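PDB 2XTS: sulfite dehydrogenase from Paracoccus pantotrophus, which oxidises protein-bound sulfane sulfur with a molybdenum-molybdopterin cofactor, probably handing the electrons to heme c in its complex with a cytochrome partner. Local coordinates for residues M126-E134 / G382-A390; V261-T269 / Q341-Q352. All blocks are in the same frame, centred on the assembly; numbering follows the deposited sequence.

Along the chain the order is 126-134, 261-269, 341-352 and 382-390, so contact 1 spans contact 2. Their centres lie about 18 Å apart, and both use the eight-stranded antiparallel sheet of the C-terminal part. Contact 2 brings strand 265-270, at one end of the sheet order, beside strand 338-346. Contact 1 sets strand 384-389, at the other end, against a loop of the molybdopterin-binding part. The two meet directly where Ile-389 CD1 packs on Gln-341 NE2 at 3.7 Å. Contact 2 is internal to the C-terminal domain, joining two of its strands, whereas contact 1 joins that sheet to the cofactor-binding part; residues at both also touch the cytochrome chain.

Contact 1: residues M126-E134 / G382-A390; sequences MEWGGAQLE and GEVENVEIA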
# COMPACT_ATOMS: atom_id res chain seq x y z
N MET A 126 25.59 -8.71 7.16
CA MET A 126 25.98 -9.65 8.22
C MET A 126 26.27 -11.04 7.68
O MET A 126 26.79 -11.89 8.40
CB MET A 126 24.92 -9.72 9.34
CG MET A 126 23.65 -10.50 9.02
SD MET A 126 22.54 -9.74 7.82
CE MET A 126 21.91 -8.32 8.76
N GLU A 127 25.86 -11.30 6.44
CA GLU A 127 26.06 -12.59 5.75
C GLU A 127 27.30 -12.62 4.86
O GLU A 127 27.55 -13.62 4.21
CB GLU A 127 24.83 -12.96 4.93
CG GLU A 127 23.53 -13.01 5.72
CD GLU A 127 23.47 -14.18 6.65
OE1 GLU A 127 23.47 -15.32 6.12
OE2 GLU A 127 23.38 -13.98 7.89
N TRP A 128 28.10 -11.56 4.85
CA TRP A 128 29.29 -11.55 4.01
C TRP A 128 30.25 -12.68 4.38
O TRP A 128 30.91 -13.24 3.52
CB TRP A 128 30.04 -10.23 4.11
CG TRP A 128 29.69 -9.25 3.03
CD1 TRP A 128 29.22 -7.97 3.21
CD2 TRP A 128 29.86 -9.43 1.62
NE1 TRP A 128 29.09 -7.35 1.99
CE2 TRP A 128 29.46 -8.23 1.00
CE3 TRP A 128 30.30 -10.48 0.82
CZ2 TRP A 128 29.50 -8.06 -0.37
CZ3 TRP A 128 30.33 -10.30 -0.55
CH2 TRP A 128 29.94 -9.10 -1.13
N GLY A 129 30.34 -12.98 5.67
CA GLY A 129 31.34 -13.90 6.18
C GLY A 129 30.79 -15.26 6.53
O GLY A 129 31.50 -16.07 7.15
N GLY A 130 29.55 -15.54 6.17
CA GLY A 130 28.92 -16.82 6.52
C GLY A 130 27.42 -16.69 6.65
O GLY A 130 26.83 -15.75 6.15
N ALA A 131 26.79 -17.70 7.23
CA ALA A 131 25.36 -17.74 7.47
C ALA A 131 25.13 -17.44 8.94
O ALA A 131 25.61 -18.17 9.80
CB ALA A 131 24.83 -19.10 7.11
N GLN A 132 24.50 -16.30 9.24
CA GLN A 132 24.42 -15.85 10.62
C GLN A 132 22.99 -15.77 11.14
O GLN A 132 22.72 -16.29 12.20
CB GLN A 132 25.12 -14.49 10.81
CG GLN A 132 26.64 -14.54 10.55
CD GLN A 132 27.41 -13.41 11.18
OE1 GLN A 132 26.84 -12.43 11.65
NE2 GLN A 132 28.73 -13.54 11.19
N LEU A 133 22.08 -15.15 10.41
CA LEU A 133 20.71 -14.94 10.91
C LEU A 133 19.73 -15.87 10.21
O LEU A 133 19.94 -16.28 9.08
CB LEU A 133 20.29 -13.45 10.78
CG LEU A 133 21.08 -12.42 11.60
CD1 LEU A 133 20.66 -11.03 11.25
CD2 LEU A 133 20.88 -12.64 13.07
N GLU A 134 18.67 -16.21 10.92
CA GLU A 134 17.74 -17.25 10.51
C GLU A 134 16.40 -16.66 10.05
O GLU A 134 15.52 -16.40 10.87
CB GLU A 134 17.52 -18.19 11.69
CG GLU A 134 18.80 -18.88 12.18
CD GLU A 134 18.60 -19.62 13.49
OE1 GLU A 134 17.60 -20.35 13.59
OE2 GLU A 134 19.44 -19.45 14.41
N GLY A 382 10.43 -30.58 6.60
CA GLY A 382 9.88 -29.32 6.12
C GLY A 382 10.48 -28.07 6.75
O GLY A 382 10.14 -26.95 6.35
N GLU A 383 11.38 -28.26 7.70
CA GLU A 383 12.06 -27.10 8.30
C GLU A 383 13.10 -26.58 7.31
O GLU A 383 13.59 -27.33 6.46
CB GLU A 383 12.67 -27.46 9.65
CG GLU A 383 11.65 -27.90 10.67
CD GLU A 383 10.66 -26.82 11.04
OE1 GLU A 383 11.04 -25.62 11.08
OE2 GLU A 383 9.49 -27.19 11.33
N VAL A 384 13.44 -25.31 7.40
CA VAL A 384 14.22 -24.64 6.37
C VAL A 384 15.34 -23.85 7.03
O VAL A 384 15.09 -23.13 7.99
CB VAL A 384 13.32 -23.70 5.53
CG1 VAL A 384 14.10 -23.02 4.45
CG2 VAL A 384 12.13 -24.46 4.94
N GLU A 385 16.57 -23.98 6.52
CA GLU A 385 17.73 -23.31 7.10
C GLU A 385 18.45 -22.40 6.12
O GLU A 385 18.56 -22.67 4.92
CB GLU A 385 18.74 -24.36 7.59
CG GLU A 385 18.38 -25.07 8.89
CD GLU A 385 19.51 -25.88 9.50
OE1 GLU A 385 20.67 -25.50 9.29
OE2 GLU A 385 19.22 -26.86 10.21
N ASN A 386 18.99 -21.32 6.67
CA ASN A 386 19.99 -20.50 6.03
C ASN A 386 21.33 -21.21 6.10
O ASN A 386 21.82 -21.51 7.21
CB ASN A 386 20.10 -19.17 6.77
CG ASN A 386 21.18 -18.27 6.21
OD1 ASN A 386 21.69 -18.49 5.12
ND2 ASN A 386 21.58 -17.28 7.00
N VAL A 387 21.88 -21.56 4.94
CA VAL A 387 23.17 -22.24 4.82
C VAL A 387 24.01 -21.58 3.76
O VAL A 387 23.49 -20.90 2.91
CB VAL A 387 23.01 -23.75 4.48
CG1 VAL A 387 22.20 -24.45 5.57
CG2 VAL A 387 22.40 -23.97 3.12
N GLU A 388 25.33 -21.82 3.81
CA GLU A 388 26.20 -21.68 2.63
C GLU A 388 26.53 -23.07 2.15
O GLU A 388 26.58 -24.01 2.95
CB GLU A 388 27.50 -20.95 2.92
CG GLU A 388 27.32 -19.51 3.26
CD GLU A 388 28.60 -18.70 3.24
OE1 GLU A 388 29.71 -19.28 3.14
OE2 GLU A 388 28.55 -17.46 3.35
N ILE A 389 26.76 -23.19 0.85
CA ILE A 389 27.22 -24.42 0.25
C ILE A 389 28.45 -24.13 -0.62
O ILE A 389 28.62 -23.03 -1.13
CB ILE A 389 26.12 -25.12 -0.58
CG1 ILE A 389 25.56 -24.21 -1.68
CG2 ILE A 389 25.03 -25.67 0.34
CD1 ILE A 389 24.62 -24.96 -2.62
N ALA A 390 29.30 -25.14 -0.76
CA ALA A 390 30.52 -25.01 -1.57
C ALA A 390 31.01 -26.37 -2.02
O ALA A 390 32.00 -26.45 -2.77
CB ALA A 390 31.62 -24.29 -0.79
OXT ALA A 390 30.49 -27.41 -1.61
O HOH W 1 31.78 -18.43 4.61
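The Asn-386 amide and the Glu-127 carboxylate meet with their planes 44° apart. One N-H of Asn-386 ND2, nearly in the amide plane, reaches Glu-127 OE1 at 2.9 Å from above the carboxylate plane. The other goes to Leu-133 O at 2.8 Å, while Ala-131 CB lies over one face of the amide, 3.7 Å from Asn-386 ND2. The motif is a type I beta turn, Glu-127 to Gly-130, and the loop that follows, set on strand 384-389, the last strand of the chain's C-terminal antiparallel sheet. With CG anti to the backbone N (chi1 177°), Asn-386 carries its amide into the loop. Glu-127 bends at chi2 (-71°), and its OE2 accepts on the syn side from two backbone groups, Gln-132 N at 2.9 Å and Leu-133 N at 3.1 Å, which come from opposite faces of the carboxylate. One glutamate therefore ties the loop to itself and to the strand. Two residues along the strand, Gly-130 CA lies over the Glu-388 carboxylate, 3.3 Å from Glu-388 OE2. Glu-388 OE2 forms salt bridges with Lys-355 and Arg-359 of helix 355-362, and Lys-355 also bonds Glu-127 O. Val-387 to Ile-389 pair with a strand of the cytochrome chain, extending the sheet across the interface. A water donates to Glu-388 OE1 at 2.7 Å and, weakly, to Gly-129 O at 3.5 Å.

Contact 2: residues V261-T269 / Q341-Q352; sequences VMDAKSVIT and QSRAVDETGYVQ
Hydrogen bonds centre on Ser-266 OG, which donates to Gln-352 OE1 at 2.7 Å and lies 2.8 Å from Ser-342 OG. Gln-352 OE1 also takes Ala-344 N at 3.0 Å, both donors in its carbonyl plane on lone pairs. Its extended chain, with CG anti to the backbone N (chi1 -171°), brings the amide beside Ser-266, and NE2 continues to Asn-371 O. With an alanine in place of Gln-352, Ser-266 OG and Ala-344 N would probably lose the acceptor they share. Waters add links: one donates to both Ser-266 O and Ser-342 O, another joins Asp-263 OD2 to Tyr-350 OH, and a third bridges Ala-264 N and Asp-346 OD2. Tyr-350 OH also bonds Asn-371 ND2, and Asp-263 is held by Tyr-156 and Arg-151 of the cytochrome chain. In van der Waals contact, Ala-264 CB rests against Tyr-350 CD1 at 3.6 Å and Ile-268 CG1 against Ser-342 CB at 3.8 Å. At the strand end, Asp-346 OD1 accepts from Thr-348 N, an Asx turn. In the Mo-co oxidoreductase dimerisation domain, strands 265-269 and 341-346, first and sixth in the eight-stranded order, run roughly antiparallel (150°), 5.7 Å apart at closest, pairing with strands 282-291 and 297-303 respectively.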
# COMPACT_ATOMS: atom_id res chain seq x y z
N VAL A 261 24.83 2.44 -6.96
CA VAL A 261 23.78 1.55 -7.46
C VAL A 261 23.74 0.23 -6.70
O VAL A 261 24.77 -0.31 -6.27
CB VAL A 261 23.80 1.31 -9.00
CG1 VAL A 261 22.40 0.92 -9.51
CG2 VAL A 261 24.21 2.52 -9.77
N MET A 262 22.52 -0.26 -6.53
CA MET A 262 22.26 -1.57 -5.96
C MET A 262 22.10 -2.57 -7.12
O MET A 262 21.27 -2.40 -8.00
CB MET A 262 21.00 -1.53 -5.09
CG MET A 262 21.06 -0.53 -3.95
SD MET A 262 22.44 -0.84 -2.81
CE MET A 262 21.82 -2.25 -1.89
N ASP A 263 22.89 -3.64 -7.11
CA ASP A 263 22.89 -4.59 -8.21
C ASP A 263 21.76 -5.63 -8.11
O ASP A 263 21.14 -5.82 -7.06
CB ASP A 263 24.25 -5.29 -8.28
CG ASP A 263 25.40 -4.36 -8.63
OD1 ASP A 263 25.20 -3.39 -9.39
OD2 ASP A 263 26.52 -4.62 -8.14
N ALA A 264 21.52 -6.33 -9.22
CA ALA A 264 20.44 -7.32 -9.29
C ALA A 264 20.54 -8.34 -8.19
O ALA A 264 21.62 -8.88 -7.91
CB ALA A 264 20.43 -8.00 -10.66
N LYS A 265 19.39 -8.64 -7.59
CA LYS A 265 19.34 -9.44 -6.41
C LYS A 265 17.99 -10.16 -6.35
O LYS A 265 17.02 -9.73 -6.96
CB LYS A 265 19.51 -8.52 -5.20
CG LYS A 265 19.74 -9.18 -3.88
CD LYS A 265 20.23 -8.16 -2.87
CE LYS A 265 20.29 -8.71 -1.47
NZ LYS A 265 20.92 -7.75 -0.51
N SER A 266 17.93 -11.22 -5.58
CA SER A 266 16.69 -11.94 -5.35
C SER A 266 16.75 -12.75 -4.09
O SER A 266 17.82 -13.08 -3.59
CB SER A 266 16.36 -12.90 -6.50
OG SER A 266 17.24 -14.00 -6.54
N VAL A 267 15.58 -13.13 -3.62
CA VAL A 267 15.46 -14.04 -2.50
C VAL A 267 14.13 -14.77 -2.58
O VAL A 267 13.11 -14.17 -2.90
CB VAL A 267 15.63 -13.35 -1.11
CG1 VAL A 267 14.56 -12.27 -0.86
CG2 VAL A 267 15.66 -14.38 0.02
N ILE A 268 14.15 -16.07 -2.29
CA ILE A 268 12.95 -16.87 -2.09
C ILE A 268 12.40 -16.57 -0.69
O ILE A 268 13.06 -16.80 0.32
CB ILE A 268 13.26 -18.37 -2.27
CG1 ILE A 268 13.57 -18.64 -3.75
CG2 ILE A 268 12.08 -19.22 -1.81
CD1 ILE A 268 14.24 -20.01 -4.03
N THR A 269 11.19 -16.03 -0.64
CA THR A 269 10.56 -15.68 0.63
C THR A 269 9.78 -16.83 1.24
O THR A 269 9.58 -16.85 2.44
CB THR A 269 9.68 -14.43 0.46
OG1 THR A 269 8.69 -14.66 -0.55
CG2 THR A 269 10.53 -13.25 0.02
N GLN A 341 17.62 -22.07 -4.39
CA GLN A 341 18.28 -20.83 -4.74
C GLN A 341 17.48 -20.10 -5.80
O GLN A 341 16.80 -20.74 -6.62
CB GLN A 341 19.67 -21.09 -5.32
CG GLN A 341 20.65 -21.76 -4.39
CD GLN A 341 22.02 -21.92 -5.00
OE1 GLN A 341 22.17 -21.95 -6.21
NE2 GLN A 341 23.03 -21.99 -4.13
N SER A 342 17.59 -18.77 -5.81
CA SER A 342 17.07 -17.97 -6.88
C SER A 342 18.18 -17.08 -7.44
O SER A 342 19.08 -16.64 -6.70
CB SER A 342 15.87 -17.16 -6.43
OG SER A 342 16.16 -16.28 -5.37
N ARG A 343 18.10 -16.82 -8.73
CA ARG A 343 19.12 -16.04 -9.45
C ARG A 343 18.44 -15.07 -10.40
O ARG A 343 17.81 -15.50 -11.38
CB ARG A 343 20.05 -16.99 -10.22
CG ARG A 343 21.15 -16.35 -11.00
CD ARG A 343 21.97 -17.45 -11.69
NE ARG A 343 21.22 -18.12 -12.76
CZ ARG A 343 21.64 -19.20 -13.42
NH1 ARG A 343 22.79 -19.78 -13.11
NH2 ARG A 343 20.89 -19.72 -14.39
N ALA A 344 18.55 -13.77 -10.10
CA ALA A 344 17.95 -12.73 -10.93
C ALA A 344 18.80 -12.34 -12.13
O ALA A 344 20.04 -12.37 -12.05
CB ALA A 344 17.70 -11.50 -10.10
N VAL A 345 18.15 -11.95 -13.22
CA VAL A 345 18.79 -11.40 -14.39
C VAL A 345 18.09 -10.09 -14.70
O VAL A 345 16.87 -10.01 -14.64
CB VAL A 345 18.67 -12.34 -15.60
CG1 VAL A 345 19.43 -11.75 -16.82
CG2 VAL A 345 19.17 -13.75 -15.23
N ASP A 346 18.86 -9.04 -14.97
CA ASP A 346 18.26 -7.76 -15.33
C ASP A 346 18.47 -7.43 -16.81
O ASP A 346 19.17 -8.13 -17.53
CB ASP A 346 18.65 -6.62 -14.37
CG ASP A 346 20.06 -6.14 -14.52
OD1 ASP A 346 20.62 -6.19 -15.64
OD2 ASP A 346 20.59 -5.65 -13.50
N GLU A 347 17.86 -6.33 -17.24
CA GLU A 347 17.85 -5.97 -18.66
C GLU A 347 19.22 -5.63 -19.23
O GLU A 347 19.37 -5.54 -20.44
CB GLU A 347 16.88 -4.83 -18.93
CG GLU A 347 17.28 -3.53 -18.28
CD GLU A 347 16.31 -2.43 -18.64
OE1 GLU A 347 15.51 -2.04 -17.78
OE2 GLU A 347 16.32 -1.97 -19.81
N THR A 348 20.20 -5.38 -18.37
CA THR A 348 21.57 -5.16 -18.84
C THR A 348 22.29 -6.47 -19.16
O THR A 348 23.39 -6.45 -19.72
CB THR A 348 22.42 -4.40 -17.81
OG1 THR A 348 22.74 -5.26 -16.70
CG2 THR A 348 21.74 -3.09 -17.33
N GLY A 349 21.69 -7.60 -18.82
CA GLY A 349 22.30 -8.92 -18.98
C GLY A 349 23.01 -9.40 -17.72
O GLY A 349 23.48 -10.52 -17.65
N TYR A 350 23.12 -8.55 -16.72
CA TYR A 350 23.71 -8.91 -15.43
C TYR A 350 22.92 -10.05 -14.77
O TYR A 350 21.69 -9.95 -14.61
CB TYR A 350 23.75 -7.67 -14.54
CG TYR A 350 24.39 -7.86 -13.19
CD1 TYR A 350 23.70 -8.46 -12.14
CD2 TYR A 350 25.65 -7.35 -12.92
CE1 TYR A 350 24.28 -8.61 -10.90
CE2 TYR A 350 26.23 -7.47 -11.67
CZ TYR A 350 25.54 -8.09 -10.66
OH TYR A 350 26.10 -8.24 -9.39
N VAL A 351 23.66 -11.06 -14.34
CA VAL A 351 23.16 -12.23 -13.66
C VAL A 351 23.66 -12.20 -12.22
O VAL A 351 24.86 -12.12 -11.95
CB VAL A 351 23.63 -13.52 -14.32
CG1 VAL A 351 23.06 -14.73 -13.58
CG2 VAL A 351 23.27 -13.52 -15.81
N GLN A 352 22.72 -12.23 -11.28
CA GLN A 352 23.05 -12.26 -9.87
C GLN A 352 24.14 -13.29 -9.56
O GLN A 352 23.98 -14.46 -9.86
CB GLN A 352 21.79 -12.57 -9.05
CG GLN A 352 21.96 -12.43 -7.57
CD GLN A 352 20.76 -12.94 -6.78
OE1 GLN A 352 19.76 -13.35 -7.35
NE2 GLN A 352 20.85 -12.89 -5.45
O HOH W 2 28.16 -6.61 -9.23
O HOH W 3 22.72 -5.29 -11.83
O HOH W 4 19.24 -15.37 -4.18
O HOH W 5 16.79 -17.27 -2.62